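Local coordinates for polyketide biosynthesis 3-hydroxy-3-methylglutaryl-ACP synthase PksG (Bacillus subtilis, PDB 4YXQ), which catalyses the aldol condensation of acetyl-acyl-carrier-protein with a beta-ketothioester intermediate bound to a polyketide synthase in the biosynthesis of the antibiotic bacillaene, at residues A[48-53]-A[414-419]; A[72-77]-A[99-104]; A[88-93]-A[105-110]; A[288-293]-A[350-355]. All blocks are in the same frame, centred on the assembly; numbering follows the deposited sequence.

Interaction 1 of 4, residues A[48-53]-A[414-419]; sequences YEDPVT and RKYRWI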
# COMPACT_ATOMS: atom_id res chain seq x y z
N TYR A 48 -21.20 -0.24 -13.81
CA TYR A 48 -21.71 0.03 -12.47
C TYR A 48 -21.02 -0.86 -11.40
O TYR A 48 -21.58 -1.08 -10.33
CB TYR A 48 -23.24 -0.10 -12.41
CG TYR A 48 -23.85 -1.30 -13.13
CD1 TYR A 48 -24.38 -1.18 -14.41
CD2 TYR A 48 -23.92 -2.55 -12.50
CE1 TYR A 48 -24.93 -2.26 -15.06
CE2 TYR A 48 -24.47 -3.63 -13.15
CZ TYR A 48 -24.99 -3.48 -14.42
OH TYR A 48 -25.56 -4.57 -15.04
N GLU A 49 -19.80 -1.30 -11.68
CA GLU A 49 -19.03 -2.07 -10.74
C GLU A 49 -17.62 -1.49 -10.70
O GLU A 49 -17.14 -0.98 -11.67
CB GLU A 49 -18.95 -3.54 -11.18
CG GLU A 49 -20.24 -4.34 -11.11
CD GLU A 49 -20.02 -5.84 -11.34
OE1 GLU A 49 -20.28 -6.66 -10.42
OE2 GLU A 49 -19.55 -6.20 -12.44
N ASP A 50 -16.94 -1.60 -9.56
CA ASP A 50 -15.58 -1.15 -9.43
C ASP A 50 -14.85 -1.97 -8.34
O ASP A 50 -15.41 -2.93 -7.83
CB ASP A 50 -15.57 0.37 -9.18
CG ASP A 50 -16.02 0.74 -7.80
OD1 ASP A 50 -16.38 -0.16 -6.99
OD2 ASP A 50 -16.01 1.97 -7.54
N PRO A 51 -13.59 -1.62 -8.00
CA PRO A 51 -12.94 -2.47 -7.00
C PRO A 51 -13.54 -2.43 -5.63
O PRO A 51 -13.33 -3.33 -4.82
CB PRO A 51 -11.48 -1.95 -7.01
CG PRO A 51 -11.29 -1.44 -8.40
CD PRO A 51 -12.61 -0.82 -8.74
N VAL A 52 -14.30 -1.39 -5.32
CA VAL A 52 -15.01 -1.33 -4.06
C VAL A 52 -16.15 -2.33 -4.10
O VAL A 52 -16.37 -3.06 -3.15
CB VAL A 52 -15.60 0.07 -3.83
CG1 VAL A 52 -16.42 0.07 -2.54
CG2 VAL A 52 -14.50 1.12 -3.81
N THR A 53 -16.92 -2.28 -5.18
CA THR A 53 -18.03 -3.21 -5.43
C THR A 53 -17.58 -4.65 -5.28
O THR A 53 -18.16 -5.43 -4.53
CB THR A 53 -18.56 -2.95 -6.85
OG1 THR A 53 -19.53 -1.92 -6.76
CG2 THR A 53 -19.17 -4.16 -7.51
N ARG A 414 -17.72 8.81 -4.78
CA ARG A 414 -18.49 7.69 -5.30
C ARG A 414 -19.63 7.32 -4.38
O ARG A 414 -19.46 7.27 -3.15
CB ARG A 414 -17.60 6.48 -5.49
CG ARG A 414 -16.43 6.79 -6.41
CD ARG A 414 -15.87 5.56 -7.10
NE ARG A 414 -14.95 5.96 -8.16
CZ ARG A 414 -14.54 5.18 -9.15
NH1 ARG A 414 -14.96 3.92 -9.24
NH2 ARG A 414 -13.71 5.67 -10.05
N LYS A 415 -20.79 7.07 -4.99
CA LYS A 415 -21.99 6.66 -4.26
C LYS A 415 -22.35 5.29 -4.72
O LYS A 415 -22.46 5.05 -5.93
CB LYS A 415 -23.19 7.58 -4.52
CG LYS A 415 -22.90 9.05 -4.79
CD LYS A 415 -22.60 9.86 -3.52
CE LYS A 415 -22.17 11.25 -3.95
NZ LYS A 415 -21.90 12.19 -2.83
N TYR A 416 -22.58 4.40 -3.75
CA TYR A 416 -22.88 3.02 -3.98
C TYR A 416 -24.28 2.68 -3.45
O TYR A 416 -24.77 3.35 -2.57
CB TYR A 416 -21.82 2.15 -3.30
CG TYR A 416 -20.42 2.38 -3.84
CD1 TYR A 416 -19.94 1.65 -4.91
CD2 TYR A 416 -19.56 3.30 -3.25
CE1 TYR A 416 -18.65 1.83 -5.38
CE2 TYR A 416 -18.27 3.50 -3.74
CZ TYR A 416 -17.83 2.76 -4.82
OH TYR A 416 -16.56 2.94 -5.31
N ARG A 417 -24.91 1.64 -4.01
CA ARG A 417 -26.29 1.26 -3.67
C ARG A 417 -26.40 -0.27 -3.52
O ARG A 417 -25.83 -1.04 -4.30
CB ARG A 417 -27.29 1.78 -4.76
N TRP A 418 -27.11 -0.70 -2.48
CA TRP A 418 -27.46 -2.09 -2.31
C TRP A 418 -28.66 -2.47 -3.17
O TRP A 418 -29.64 -1.75 -3.22
CB TRP A 418 -27.79 -2.39 -0.86
CG TRP A 418 -26.58 -2.29 0.04
CD1 TRP A 418 -26.27 -1.26 0.86
CD2 TRP A 418 -25.52 -3.25 0.16
NE1 TRP A 418 -25.10 -1.52 1.52
CE2 TRP A 418 -24.61 -2.74 1.12
CE3 TRP A 418 -25.25 -4.51 -0.42
CZ2 TRP A 418 -23.44 -3.42 1.50
CZ3 TRP A 418 -24.08 -5.20 -0.04
CH2 TRP A 418 -23.19 -4.65 0.91
N ILE A 419 -28.55 -3.60 -3.86
CA ILE A 419 -29.62 -4.08 -4.71
C ILE A 419 -29.98 -5.52 -4.38
O ILE A 419 -29.15 -6.44 -4.54
CB ILE A 419 -29.21 -3.96 -6.19
CG1 ILE A 419 -29.19 -2.48 -6.56
CG2 ILE A 419 -30.17 -4.75 -7.10
CD1 ILE A 419 -28.71 -2.22 -7.96

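Interaction 2 of 4, residues A[72-77]-A[99-104]; sequences DRIELL and LGLNRN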
# COMPACT_ATOMS: atom_id res chain seq x y z
N ASP A 72 -16.60 -6.24 15.44
CA ASP A 72 -15.96 -5.10 16.11
C ASP A 72 -14.50 -5.35 16.48
O ASP A 72 -13.82 -4.40 16.78
CB ASP A 72 -16.71 -4.66 17.41
CG ASP A 72 -17.97 -3.81 17.13
OD1 ASP A 72 -18.18 -3.30 15.99
OD2 ASP A 72 -18.80 -3.70 18.05
N ARG A 73 -14.04 -6.60 16.45
CA ARG A 73 -12.61 -6.87 16.60
C ARG A 73 -11.82 -6.72 15.31
O ARG A 73 -10.60 -6.73 15.34
CB ARG A 73 -12.35 -8.25 17.22
CG ARG A 73 -13.00 -8.45 18.59
CD ARG A 73 -12.58 -7.41 19.63
NE ARG A 73 -11.40 -7.90 20.35
CZ ARG A 73 -10.18 -7.37 20.30
NH1 ARG A 73 -9.91 -6.29 19.58
NH2 ARG A 73 -9.22 -7.94 20.99
N ILE A 74 -12.49 -6.55 14.17
CA ILE A 74 -11.78 -6.18 12.95
C ILE A 74 -11.20 -4.77 13.09
O ILE A 74 -11.93 -3.79 13.09
CB ILE A 74 -12.66 -6.29 11.70
CG1 ILE A 74 -12.97 -7.78 11.45
CG2 ILE A 74 -11.92 -5.72 10.50
CD1 ILE A 74 -14.08 -8.02 10.45
N GLU A 75 -9.88 -4.72 13.19
CA GLU A 75 -9.13 -3.50 13.50
C GLU A 75 -8.10 -3.12 12.44
O GLU A 75 -7.33 -2.18 12.62
CB GLU A 75 -8.43 -3.68 14.85
CG GLU A 75 -9.38 -3.59 16.03
CD GLU A 75 -8.70 -3.89 17.34
OE1 GLU A 75 -7.46 -3.74 17.47
OE2 GLU A 75 -9.41 -4.30 18.27
N LEU A 76 -8.07 -3.86 11.35
CA LEU A 76 -7.15 -3.61 10.26
C LEU A 76 -7.83 -4.04 8.99
O LEU A 76 -8.25 -5.19 8.86
CB LEU A 76 -5.88 -4.44 10.46
CG LEU A 76 -4.81 -4.36 9.37
CD1 LEU A 76 -4.29 -2.92 9.22
CD2 LEU A 76 -3.68 -5.31 9.75
N LEU A 77 -7.96 -3.11 8.05
CA LEU A 77 -8.54 -3.37 6.74
C LEU A 77 -7.57 -2.89 5.70
O LEU A 77 -7.39 -1.70 5.51
CB LEU A 77 -9.87 -2.66 6.61
CG LEU A 77 -10.47 -2.60 5.24
CD1 LEU A 77 -10.85 -3.96 4.73
CD2 LEU A 77 -11.72 -1.76 5.28
N LEU A 99 -19.33 -2.09 4.49
CA LEU A 99 -19.31 -3.30 5.31
C LEU A 99 -19.70 -3.00 6.75
O LEU A 99 -19.86 -3.91 7.55
CB LEU A 99 -17.91 -3.90 5.34
CG LEU A 99 -17.40 -4.59 4.09
CD1 LEU A 99 -16.00 -5.11 4.34
CD2 LEU A 99 -18.30 -5.75 3.69
N GLY A 100 -19.82 -1.72 7.08
CA GLY A 100 -20.24 -1.31 8.43
C GLY A 100 -19.26 -1.60 9.55
O GLY A 100 -19.67 -1.88 10.67
N LEU A 101 -17.95 -1.55 9.27
CA LEU A 101 -16.95 -1.86 10.29
C LEU A 101 -16.84 -0.80 11.35
O LEU A 101 -17.27 0.33 11.13
CB LEU A 101 -15.59 -2.04 9.64
CG LEU A 101 -15.52 -3.20 8.64
CD1 LEU A 101 -14.14 -3.31 8.01
CD2 LEU A 101 -15.90 -4.53 9.29
N ASN A 102 -16.29 -1.17 12.50
CA ASN A 102 -16.04 -0.23 13.60
C ASN A 102 -14.96 0.77 13.22
O ASN A 102 -13.97 0.43 12.56
CB ASN A 102 -15.59 -0.96 14.87
CG ASN A 102 -15.44 -0.03 16.08
OD1 ASN A 102 -15.93 1.09 16.09
ND2 ASN A 102 -14.72 -0.50 17.11
N ARG A 103 -15.18 2.02 13.63
CA ARG A 103 -14.24 3.10 13.39
C ARG A 103 -12.87 2.93 14.03
O ARG A 103 -11.91 3.53 13.61
CB ARG A 103 -14.86 4.40 13.86
CG ARG A 103 -16.05 4.80 12.99
CD ARG A 103 -16.49 6.20 13.31
NE ARG A 103 -17.42 6.73 12.33
CZ ARG A 103 -17.73 8.02 12.22
NH1 ARG A 103 -17.17 8.91 13.04
NH2 ARG A 103 -18.59 8.43 11.30
N ASN A 104 -12.78 2.09 15.05
CA ASN A 104 -11.49 1.77 15.68
C ASN A 104 -10.74 0.76 14.82
O ASN A 104 -10.65 -0.42 15.17
CB ASN A 104 -11.77 1.26 17.08
CG ASN A 104 -10.53 0.86 17.85
OD1 ASN A 104 -9.43 1.41 17.67
ND2 ASN A 104 -10.71 -0.09 18.76
O HOH W 1 -12.74 -1.78 15.87
O HOH W 2 -18.70 -3.53 13.26

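Interaction 3 of 4, residues A[88-93]-A[105-110]; sequences GKSLST and CRLFEV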
# COMPACT_ATOMS: atom_id res chain seq x y z
N GLY A 88 -4.50 9.09 -3.55
CA GLY A 88 -4.40 9.14 -2.09
C GLY A 88 -5.51 8.45 -1.31
O GLY A 88 -5.25 7.87 -0.27
N LYS A 89 -6.75 8.54 -1.77
CA LYS A 89 -7.88 7.91 -1.10
C LYS A 89 -7.91 6.41 -1.34
O LYS A 89 -7.98 5.95 -2.48
CB LYS A 89 -9.19 8.51 -1.57
CG LYS A 89 -10.41 8.01 -0.80
CD LYS A 89 -11.60 8.96 -0.98
CE LYS A 89 -12.80 8.47 -0.18
NZ LYS A 89 -13.34 9.53 0.69
N SER A 90 -7.82 5.65 -0.26
CA SER A 90 -7.73 4.23 -0.38
C SER A 90 -9.11 3.66 -0.65
O SER A 90 -10.13 4.18 -0.20
CB SER A 90 -7.13 3.61 0.88
OG SER A 90 -8.00 3.78 2.00
N LEU A 91 -9.14 2.58 -1.43
CA LEU A 91 -10.36 1.80 -1.59
C LEU A 91 -10.90 1.39 -0.21
O LEU A 91 -12.10 1.23 -0.04
CB LEU A 91 -10.07 0.55 -2.40
CG LEU A 91 -9.63 0.74 -3.84
CD1 LEU A 91 -9.05 -0.56 -4.39
CD2 LEU A 91 -10.80 1.19 -4.70
N SER A 92 -10.00 1.19 0.77
CA SER A 92 -10.44 0.75 2.10
C SER A 92 -11.45 1.71 2.78
O SER A 92 -12.28 1.25 3.54
CB SER A 92 -9.27 0.57 3.06
OG SER A 92 -8.22 -0.15 2.50
N THR A 93 -11.39 3.02 2.50
CA THR A 93 -12.35 3.96 3.07
C THR A 93 -13.79 3.58 2.68
O THR A 93 -14.64 3.39 3.55
CB THR A 93 -12.07 5.41 2.65
OG1 THR A 93 -12.08 5.52 1.23
CG2 THR A 93 -10.74 5.86 3.14
N CYS A 105 -10.20 1.22 13.70
CA CYS A 105 -9.67 0.33 12.65
C CYS A 105 -8.68 1.08 11.78
O CYS A 105 -9.02 2.14 11.28
CB CYS A 105 -10.79 -0.12 11.74
SG CYS A 105 -10.46 -1.49 10.59
N ARG A 106 -7.47 0.54 11.61
CA ARG A 106 -6.57 1.08 10.61
C ARG A 106 -7.09 0.72 9.26
O ARG A 106 -7.55 -0.38 9.06
CB ARG A 106 -5.19 0.48 10.75
CG ARG A 106 -4.47 0.81 12.04
CD ARG A 106 -3.00 0.41 11.91
NE ARG A 106 -2.23 0.77 13.10
CZ ARG A 106 -1.75 -0.09 14.00
NH1 ARG A 106 -1.92 -1.40 13.85
NH2 ARG A 106 -1.09 0.38 15.07
N LEU A 107 -6.99 1.64 8.31
CA LEU A 107 -7.33 1.29 6.94
C LEU A 107 -6.41 1.92 5.91
O LEU A 107 -5.98 3.07 6.04
CB LEU A 107 -8.82 1.59 6.67
CG LEU A 107 -9.32 3.00 6.97
CD1 LEU A 107 -9.35 3.81 5.70
CD2 LEU A 107 -10.70 2.96 7.57
N PHE A 108 -6.06 1.14 4.90
CA PHE A 108 -5.22 1.63 3.81
C PHE A 108 -5.16 0.63 2.66
O PHE A 108 -5.79 -0.42 2.71
CB PHE A 108 -3.80 1.98 4.32
CG PHE A 108 -3.09 0.86 5.03
CD1 PHE A 108 -2.22 0.04 4.36
CD2 PHE A 108 -3.28 0.67 6.40
CE1 PHE A 108 -1.54 -0.97 5.03
CE2 PHE A 108 -2.60 -0.35 7.08
CZ PHE A 108 -1.71 -1.16 6.40
N GLU A 109 -4.39 0.98 1.63
CA GLU A 109 -4.27 0.21 0.40
C GLU A 109 -2.81 -0.14 0.18
O GLU A 109 -1.93 0.69 0.38
CB GLU A 109 -4.79 1.11 -0.71
CG GLU A 109 -4.90 0.52 -2.09
CD GLU A 109 -5.59 1.47 -3.06
OE1 GLU A 109 -6.64 2.06 -2.68
OE2 GLU A 109 -5.09 1.62 -4.21
N VAL A 110 -2.53 -1.38 -0.23
CA VAL A 110 -1.16 -1.73 -0.61
C VAL A 110 -1.06 -2.01 -2.09
O VAL A 110 -1.99 -2.49 -2.72
CB VAL A 110 -0.58 -2.94 0.18
CG1 VAL A 110 -0.65 -2.70 1.68
CG2 VAL A 110 -1.29 -4.23 -0.17
O HOH W 3 -7.53 4.21 -4.88

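Interaction 4 of 4, residues A[288-293]-A[350-355]; sequences LNYCQR and FGIEKH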
# COMPACT_ATOMS: atom_id res chain seq x y z
N LEU A 288 -6.30 -24.84 -9.58
CA LEU A 288 -6.53 -24.14 -10.84
C LEU A 288 -8.00 -24.10 -11.26
O LEU A 288 -8.35 -23.42 -12.22
CB LEU A 288 -5.70 -24.77 -11.95
CG LEU A 288 -4.18 -24.68 -11.82
CD1 LEU A 288 -3.57 -25.37 -13.01
CD2 LEU A 288 -3.70 -23.24 -11.75
N ASN A 289 -8.88 -24.77 -10.53
CA ASN A 289 -10.25 -24.81 -10.96
C ASN A 289 -10.90 -23.41 -11.06
O ASN A 289 -11.50 -23.08 -12.09
CB ASN A 289 -11.05 -25.66 -10.01
CG ASN A 289 -12.49 -25.86 -10.47
OD1 ASN A 289 -13.17 -24.91 -10.90
ND2 ASN A 289 -12.96 -27.10 -10.37
N TYR A 290 -10.81 -22.60 -10.02
CA TYR A 290 -11.54 -21.33 -10.03
C TYR A 290 -10.96 -20.30 -10.97
O TYR A 290 -11.70 -19.47 -11.53
CB TYR A 290 -11.68 -20.77 -8.63
CG TYR A 290 -12.52 -21.59 -7.70
CD1 TYR A 290 -13.43 -22.55 -8.19
CD2 TYR A 290 -12.48 -21.39 -6.34
CE1 TYR A 290 -14.21 -23.29 -7.32
CE2 TYR A 290 -13.26 -22.13 -5.47
CZ TYR A 290 -14.14 -23.08 -5.96
OH TYR A 290 -14.93 -23.81 -5.09
N CYS A 291 -9.66 -20.36 -11.23
CA CYS A 291 -9.09 -19.45 -12.18
C CYS A 291 -9.70 -19.54 -13.58
O CYS A 291 -9.74 -18.55 -14.30
CB CYS A 291 -7.58 -19.66 -12.34
SG CYS A 291 -6.85 -18.54 -13.61
N GLN A 292 -10.09 -20.74 -13.98
CA GLN A 292 -10.68 -20.94 -15.31
C GLN A 292 -12.04 -20.28 -15.44
O GLN A 292 -12.51 -20.03 -16.55
CB GLN A 292 -10.86 -22.42 -15.59
CG GLN A 292 -9.60 -23.25 -15.45
CD GLN A 292 -9.80 -24.67 -15.88
OE1 GLN A 292 -10.46 -24.94 -16.89
NE2 GLN A 292 -9.24 -25.62 -15.11
N ARG A 293 -12.68 -20.04 -14.30
CA ARG A 293 -14.03 -19.50 -14.24
C ARG A 293 -14.01 -17.99 -14.21
O ARG A 293 -15.02 -17.35 -14.42
CB ARG A 293 -14.74 -19.97 -12.97
CG ARG A 293 -14.72 -21.48 -12.71
CD ARG A 293 -15.63 -22.22 -13.66
NE ARG A 293 -16.98 -21.69 -13.55
CZ ARG A 293 -17.88 -22.07 -12.65
NH1 ARG A 293 -17.61 -22.97 -11.72
NH2 ARG A 293 -19.09 -21.52 -12.71
N PHE A 350 -19.55 -21.00 2.19
CA PHE A 350 -19.59 -19.81 1.36
C PHE A 350 -20.09 -20.08 -0.03
O PHE A 350 -20.49 -19.16 -0.74
CB PHE A 350 -18.22 -19.12 1.29
CG PHE A 350 -17.80 -18.49 2.59
CD1 PHE A 350 -18.61 -17.56 3.23
CD2 PHE A 350 -16.60 -18.87 3.20
CE1 PHE A 350 -18.21 -17.01 4.45
CE2 PHE A 350 -16.20 -18.32 4.41
CZ PHE A 350 -17.00 -17.39 5.04
N GLY A 351 -20.07 -21.36 -0.42
CA GLY A 351 -20.61 -21.81 -1.70
C GLY A 351 -20.03 -21.11 -2.89
O GLY A 351 -20.76 -20.57 -3.71
N ILE A 352 -18.70 -21.08 -2.98
CA ILE A 352 -18.01 -20.30 -4.02
C ILE A 352 -18.35 -20.78 -5.40
O ILE A 352 -18.64 -19.98 -6.30
CB ILE A 352 -16.48 -20.31 -3.82
CG1 ILE A 352 -16.11 -19.49 -2.57
CG2 ILE A 352 -15.77 -19.71 -5.03
CD1 ILE A 352 -14.74 -19.79 -2.00
N GLU A 353 -18.32 -22.09 -5.56
CA GLU A 353 -18.62 -22.69 -6.86
C GLU A 353 -20.04 -22.36 -7.29
O GLU A 353 -20.29 -22.03 -8.44
CB GLU A 353 -18.41 -24.20 -6.80
CG GLU A 353 -18.34 -24.87 -8.17
CD GLU A 353 -17.79 -26.28 -8.09
OE1 GLU A 353 -18.22 -27.07 -7.22
OE2 GLU A 353 -16.91 -26.61 -8.91
N LYS A 354 -20.97 -22.45 -6.35
CA LYS A 354 -22.36 -22.17 -6.63
C LYS A 354 -22.50 -20.73 -7.10
O LYS A 354 -23.22 -20.43 -8.06
CB LYS A 354 -23.18 -22.42 -5.36
CG LYS A 354 -24.59 -22.91 -5.63
CD LYS A 354 -25.49 -22.86 -4.40
CE LYS A 354 -26.40 -24.10 -4.35
NZ LYS A 354 -27.54 -23.97 -3.40
N HIS A 355 -21.83 -19.81 -6.41
CA HIS A 355 -21.87 -18.41 -6.79
C HIS A 355 -21.30 -18.20 -8.20
O HIS A 355 -21.80 -17.37 -8.96
CB HIS A 355 -21.19 -17.51 -5.74
CG HIS A 355 -20.48 -16.34 -6.33
ND1 HIS A 355 -19.12 -16.36 -6.52
CD2 HIS A 355 -20.93 -15.18 -6.85
CE1 HIS A 355 -18.75 -15.24 -7.11
NE2 HIS A 355 -19.83 -14.52 -7.33

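Interaction 1 of 4, residues A[48-53]-A[414-419]
Y416 reaches from strand 413-419 to D50, the N-cap of helix 51-64. Its OH gives a hydrogen bond of 2.5 Å to D50 OD2, a length not to be taken as unusual strength at this resolution. The carboxylate lies at the edge of the tyrosine ring, with the two planes 55° apart. The same oxygen, OD2, also receives R414 NH1 at 2.8 Å, in a salt bridge. That donor uses the anti lone pair of OD2, and the carboxylate and guanidinium planes are only 20° apart. The other oxygen, OD1, caps the helix. It takes a nearly straight bond from T53 N at 2.8 Å and a weak one from V52 N. D50 CG sits between the backbone N and the carbonyl carbon (chi1 73°), which folds the carboxylate back over the first turn, with OD1 at the amides and OD2 toward the strand. V52 covers one face of the Y416 ring, its CG1 in a CH-pi contact 4.1 Å from the ring centroid. Y94 and Y98 of helix 91-98 meet the same ring edge-to-face. One buried carboxylate thus has both oxygens in use. A hydroxyl, a guanidinium and the helix N-terminus would together probably stabilise its negative charge.

Interaction 2 of 4, residues A[72-77]-A[99-104]
D72 and N102 bring the two backbones closest, their CA atoms 5.5 Å apart. E75 and N104 follow, with CA atoms 6.2 Å apart. Residues 74-77 begin strand 74-80, while 99-104 is the loop between helix 91-98 and strand 106-111. No direct hydrogen bond crosses between them; waters do the bridging. One water donates to D72 O and to N104 O, 2.6 Å from the latter, and weakly accepts from N102 ND2. A second water donates to D72 OD1 at 2.8 Å and to G100 O. D72 OD1 also lies against N102 CB. With chi1 near 180° (-175°), the N102 amide swings out to the first water. Beside these water-bridged groups, L101 is the apolar centre. Its CD2 meets I74 CD1 at 4.1 Å, and its CD1 meets L77 CD2 at 4.0 Å, the two leucine side chains crossing at about a right angle. E75 CG rests on N104 O. The E75 carboxylate turns to R73 within its own segment and to R234 and Y193 of the second subunit. G100, with positive phi, ends helix 91-98 in a Schellman motif, and the loop then turns toward strand 106-111. This is the return loop of a beta-alpha-beta crossover between neighbouring parallel strands, in the thiolase-like fold of the HMG-CoA synthase family.

Interaction 3 of 4, residues A[88-93]-A[105-110]
E109 reaches across from strand 106-111 and takes up the backbone amide of L91 at the start of helix 91-98. L91 N donates a hydrogen bond to E109 OE1 at 2.8 Å, nearly straight (170°) and meeting the oxygen close to its C-O axis. The glutamate side chain is fully stretched as far as its carboxylate (chi1 -175°), and this carries OE1 past S90 CA to that amide. OE1 and K89 O also lie near a shared water. The second oxygen, OE2, forms a salt bridge with K111 of the second subunit. S90 O accepts twice, from T93 OG1 at 2.8 Å and from T93 N. S90 OG has its main partner in Q112 of the second subunit, and K89 NZ has E197 there. S92 OG lies near F108 O, but its exact place is doubtful. Apolar contacts fill in around these bonds. L107 CD1 meets T93 CG2 at 3.6 Å, the side chains crossing at about a right angle. L107 CB faces S92 CB, and S90 CB packs on E109 CB at 3.8 Å. The E109 side chain is about 8 Å from that of E82, a probable catalytic proton donor/acceptor. Helix 91-98 lies in the beta-alpha-beta crossover that links parallel strands 74-80 and 106-111. L91 also packs on helix 51-64, while E109 and V110 pair with an antiparallel strand of the second subunit, continuing the sheet across the dimer.

Interaction 4 of 4, residues A[288-293]-A[350-355]
The Y290 ring meets I352 and the backbone of E353 obliquely. I352 CG2 comes nearest, 3.5 Å from Y290 CE2, and the two side chains cross at about a right angle. The R293 guanidinium has E353 CG at its edge, 4.1 Å from NH1. The contact joins two short helical segments of the thiolase-like fold: residues 288-293, leading into the short, weakly bonded helix 291-294, and the start of helix 352-357. G351, with positive phi, is the N-cap of the second helix, and I352 and E353 form its first turn. At I352 the CG2 methyl points opposite the backbone N, a placement that brings it, rather than the CG1 branch, against the ring. The polar ends look elsewhere. Y290 OH bonds to D311 of helix 301-312, and R293 forms salt bridges with D357 and E41. The charged ends of R293 and E353 do not pair: R293 NH1 is 4.7 Å from E353 OE2. The carboxylate of E353 is also turned 71° from the Y290 ring plane. No hydrogen bond crosses between the segments; Y290 OH lies by the start of the helix, 3.8 Å from E353 N and 3.9 Å from E353 CB.

Overall arrangement
Interactions 2 and 3 belong to one beta-alpha-beta unit. Their segments alternate along the chain, their centres are 12 Å apart, and strands 74-80 and 106-111 are probably joined by the bonds E75 O to R106 N and R106 O to L77 N, each 2.9 Å. Both contacts also touch the second subunit. Interaction 1 adjoins interaction 3, where V52 CG2 meets L91 CD2 at 3.8 Å. It closes a chain loop that contains the other three contacts. Interaction 4 lies wholly in the C-terminal part of the chain, with its centre at least 22 Å from those of the others. Of the four, interaction 3 is the one placed close to a probable catalytic residue, E82.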